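Local coordinates for protein angiotensin-converting enzyme (PDB 6S1Z) that is a zinc-dependent peptidase of the mosquito Anopheles gambiae, probably removing dipeptides from the C-terminal ends of peptide substrates, at residues Glu269-Asp274 with Leu407-Glu412. Sequence-based numbering, arbitrary orientation.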
loop_
_atom_site.group_PDB
_atom_site.type_symbol
_atom_site.label_atom_id
_atom_site.label_comp_id
_atom_site.label_asym_id
_atom_site.label_seq_id
_atom_site.Cartn_x
_atom_site.Cartn_y
_atom_site.Cartn_z
ATOM N N GLU A 269 -26.712 -4.369 16.632
ATOM C CA GLU A 269 -27.617 -3.372 17.203
ATOM C C GLU A 269 -26.823 -2.322 17.986
ATOM O O GLU A 269 -27.008 -2.109 19.183
ATOM C CB GLU A 269 -28.660 -4.050 18.083
ATOM C CG GLU A 269 -29.212 -5.344 17.504
ATOM C CD GLU A 269 -29.551 -5.232 16.029
ATOM O OE1 GLU A 269 -29.979 -4.142 15.595
ATOM O OE2 GLU A 269 -29.378 -6.232 15.300
ATOM N N LYS A 270 -25.923 -1.656 17.268
ATOM C CA LYS A 270 -25.068 -0.631 17.845
ATOM C C LYS A 270 -24.829 0.433 16.783
ATOM O O LYS A 270 -25.316 0.331 15.654
ATOM C CB LYS A 270 -23.750 -1.233 18.346
ATOM C CG LYS A 270 -23.284 -0.697 19.691
ATOM C CD LYS A 270 -24.177 -1.170 20.829
ATOM C CE LYS A 270 -23.725 -0.601 22.165
ATOM N NZ LYS A 270 -24.714 -0.869 23.247
ATOM N N LYS A 271 -24.073 1.462 17.150
ATOM C CA LYS A 271 -23.753 2.525 16.210
ATOM C C LYS A 271 -22.589 2.104 15.324
ATOM O O LYS A 271 -21.612 1.510 15.791
ATOM C CB LYS A 271 -23.414 3.816 16.954
ATOM C CG LYS A 271 -23.405 5.070 16.084
ATOM C CD LYS A 271 -24.734 5.332 15.404
ATOM C CE LYS A 271 -24.867 6.805 15.040
ATOM N NZ LYS A 271 -23.624 7.357 14.430
ATOM N N LEU A 272 -22.706 2.411 14.038
ATOM C CA LEU A 272 -21.701 2.040 13.060
ATOM C C LEU A 272 -20.581 3.076 13.034
ATOM O O LEU A 272 -20.557 4.032 13.813
ATOM C CB LEU A 272 -22.339 1.909 11.680
ATOM C CG LEU A 272 -23.508 0.930 11.590
ATOM C CD1 LEU A 272 -24.264 1.127 10.286
ATOM C CD2 LEU A 272 -23.009 -0.501 11.725
ATOM N N LEU A 273 -19.633 2.876 12.127
ATOM C CA LEU A 273 -18.664 3.904 11.771
ATOM C C LEU A 273 -18.494 3.896 10.256
ATOM O O LEU A 273 -17.384 3.861 9.726
ATOM C CB LEU A 273 -17.336 3.695 12.498
ATOM C CG LEU A 273 -16.518 4.956 12.807
ATOM C CD1 LEU A 273 -17.324 5.963 13.619
ATOM C CD2 LEU A 273 -15.233 4.605 13.547
ATOM N N ASP A 274 -19.624 3.906 9.542
ATOM C CA ASP A 274 -19.581 3.904 8.084
ATOM C C ASP A 274 -19.156 5.264 7.547
ATOM O O ASP A 274 -18.392 5.339 6.579
ATOM C CB ASP A 274 -20.945 3.505 7.515
ATOM C CG ASP A 274 -22.032 4.522 7.818
ATOM O OD1 ASP A 274 -21.917 5.678 7.357
ATOM O OD2 ASP A 274 -23.009 4.162 8.507
ATOM N N LEU A 407 -19.499 12.348 12.379
ATOM C CA LEU A 407 -19.904 11.463 13.461
ATOM C C LEU A 407 -20.595 12.287 14.537
ATOM O O LEU A 407 -19.991 13.200 15.109
ATOM C CB LEU A 407 -18.697 10.727 14.038
ATOM C CG LEU A 407 -18.997 9.694 15.120
ATOM C CD1 LEU A 407 -20.042 8.690 14.667
ATOM C CD2 LEU A 407 -17.711 8.997 15.490
ATOM N N LYS A 408 -21.858 11.969 14.805
ATOM C CA LYS A 408 -22.626 12.648 15.836
ATOM C C LYS A 408 -23.538 11.635 16.512
ATOM O O LYS A 408 -23.817 10.564 15.969
ATOM C CB LYS A 408 -23.428 13.825 15.254
ATOM C CG LYS A 408 -22.638 15.138 15.183
ATOM C CD LYS A 408 -23.364 16.215 14.377
ATOM C CE LYS A 408 -22.739 17.593 14.592
ATOM N NZ LYS A 408 -23.212 18.612 13.610
ATOM N N ASP A 409 -24.003 11.995 17.712
ATOM C CA ASP A 409 -24.756 11.097 18.583
ATOM C C ASP A 409 -24.197 9.679 18.521
ATOM O O ASP A 409 -24.836 8.768 17.983
ATOM C CB ASP A 409 -26.251 11.107 18.235
ATOM C CG ASP A 409 -26.536 10.658 16.813
ATOM O OD1 ASP A 409 -26.245 11.424 15.871
ATOM O OD2 ASP A 409 -27.051 9.534 16.639
ATOM N N TYR A 410 -23.007 9.487 19.084
ATOM C CA TYR A 410 -22.283 8.216 19.050
ATOM C C TYR A 410 -22.010 7.805 20.494
ATOM O O TYR A 410 -20.992 8.179 21.078
ATOM C CB TYR A 410 -20.995 8.362 18.233
ATOM C CG TYR A 410 -20.134 7.120 18.145
ATOM C CD1 TYR A 410 -20.635 5.936 17.630
ATOM C CD2 TYR A 410 -18.809 7.143 18.547
ATOM C CE1 TYR A 410 -19.849 4.804 17.535
ATOM C CE2 TYR A 410 -18.019 6.018 18.455
ATOM C CZ TYR A 410 -18.539 4.854 17.947
ATOM O OH TYR A 410 -17.743 3.736 17.855
ATOM N N GLU A 411 -22.937 7.036 21.068
ATOM C CA GLU A 411 -22.827 6.582 22.455
ATOM C C GLU A 411 -21.884 5.382 22.503
ATOM O O GLU A 411 -22.293 4.218 22.510
ATOM C CB GLU A 411 -24.202 6.246 23.025
ATOM C CG GLU A 411 -25.042 5.312 22.166
ATOM C CD GLU A 411 -26.334 4.904 22.847
ATOM O OE1 GLU A 411 -26.397 3.777 23.380
ATOM O OE2 GLU A 411 -27.282 5.717 22.859
ATOM N N GLU A 412 -20.587 5.684 22.541
ATOM C CA GLU A 412 -19.567 4.642 22.569
ATOM C C GLU A 412 -19.671 3.799 23.835
ATOM O O GLU A 412 -19.141 4.171 24.889
ATOM C CB GLU A 412 -18.169 5.259 22.436
ATOM C CG GLU A 412 -17.876 6.436 23.360
ATOM C CD GLU A 412 -16.547 7.098 23.042
ATOM O OE1 GLU A 412 -16.549 8.136 22.346
ATOM O OE2 GLU A 412 -15.500 6.570 23.472
#
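Lys271 faces Tyr410 where two irregular loops draw together, their CA atoms 6.5 Å apart, and the chains stay further apart at Leu273 and Leu407, with no hydrogen bond between them. Here one long side chain, Lys271, does most of the bridging, with a leucine pair beside it. Its aliphatic root meets the edge of the Tyr410 ring, Lys271 CG lying near the ring plane at 3.3 Å from Tyr410 CD1, while CB sits almost as close to CD1 and CE1. Beyond this the Lys271 side chain, bent at chi2 (59°) and again at chi4 (44°), enters the bend of the 407-412 loop, bringing its CE to 3.5 Å from Asp409 O. Lys271 NZ ends 3.6 Å from Lys408 O, and Lys271 NZ lies 3.8 Å from the methyl Leu407 CD1. Asp409 crosses the lysine at about a right angle; Lys271 NZ and Asp409 OD2 stay 4.6 Å apart, so their attraction is probably a loose electrostatic one. In the mainly helical fold of the angiotensin-converting enzyme family, the 269-274 loop leads into helix 277-281, and the 407-412 loop joins helix 398-402 to helix 414-429, well away from the centre of the chain. Tyr410 is also tied to its own side of the fold: its hydroxyl is hydrogen-bonded to Gln420 OE1, and its side chain packs on Val416 and Pro398. A smaller apolar contact lies beside the lysine, where Leu273 CD1 touches Leu407 CD2 at 3.6 Å, the two side chains meeting nearly perpendicular. Leu407 in turn rests on Pro398 and Leu401. Lys270 forms a salt bridge with Asp413, just after the 407-412 loop, Lys270 NZ remaining 4.9 Å from Glu411 OE1.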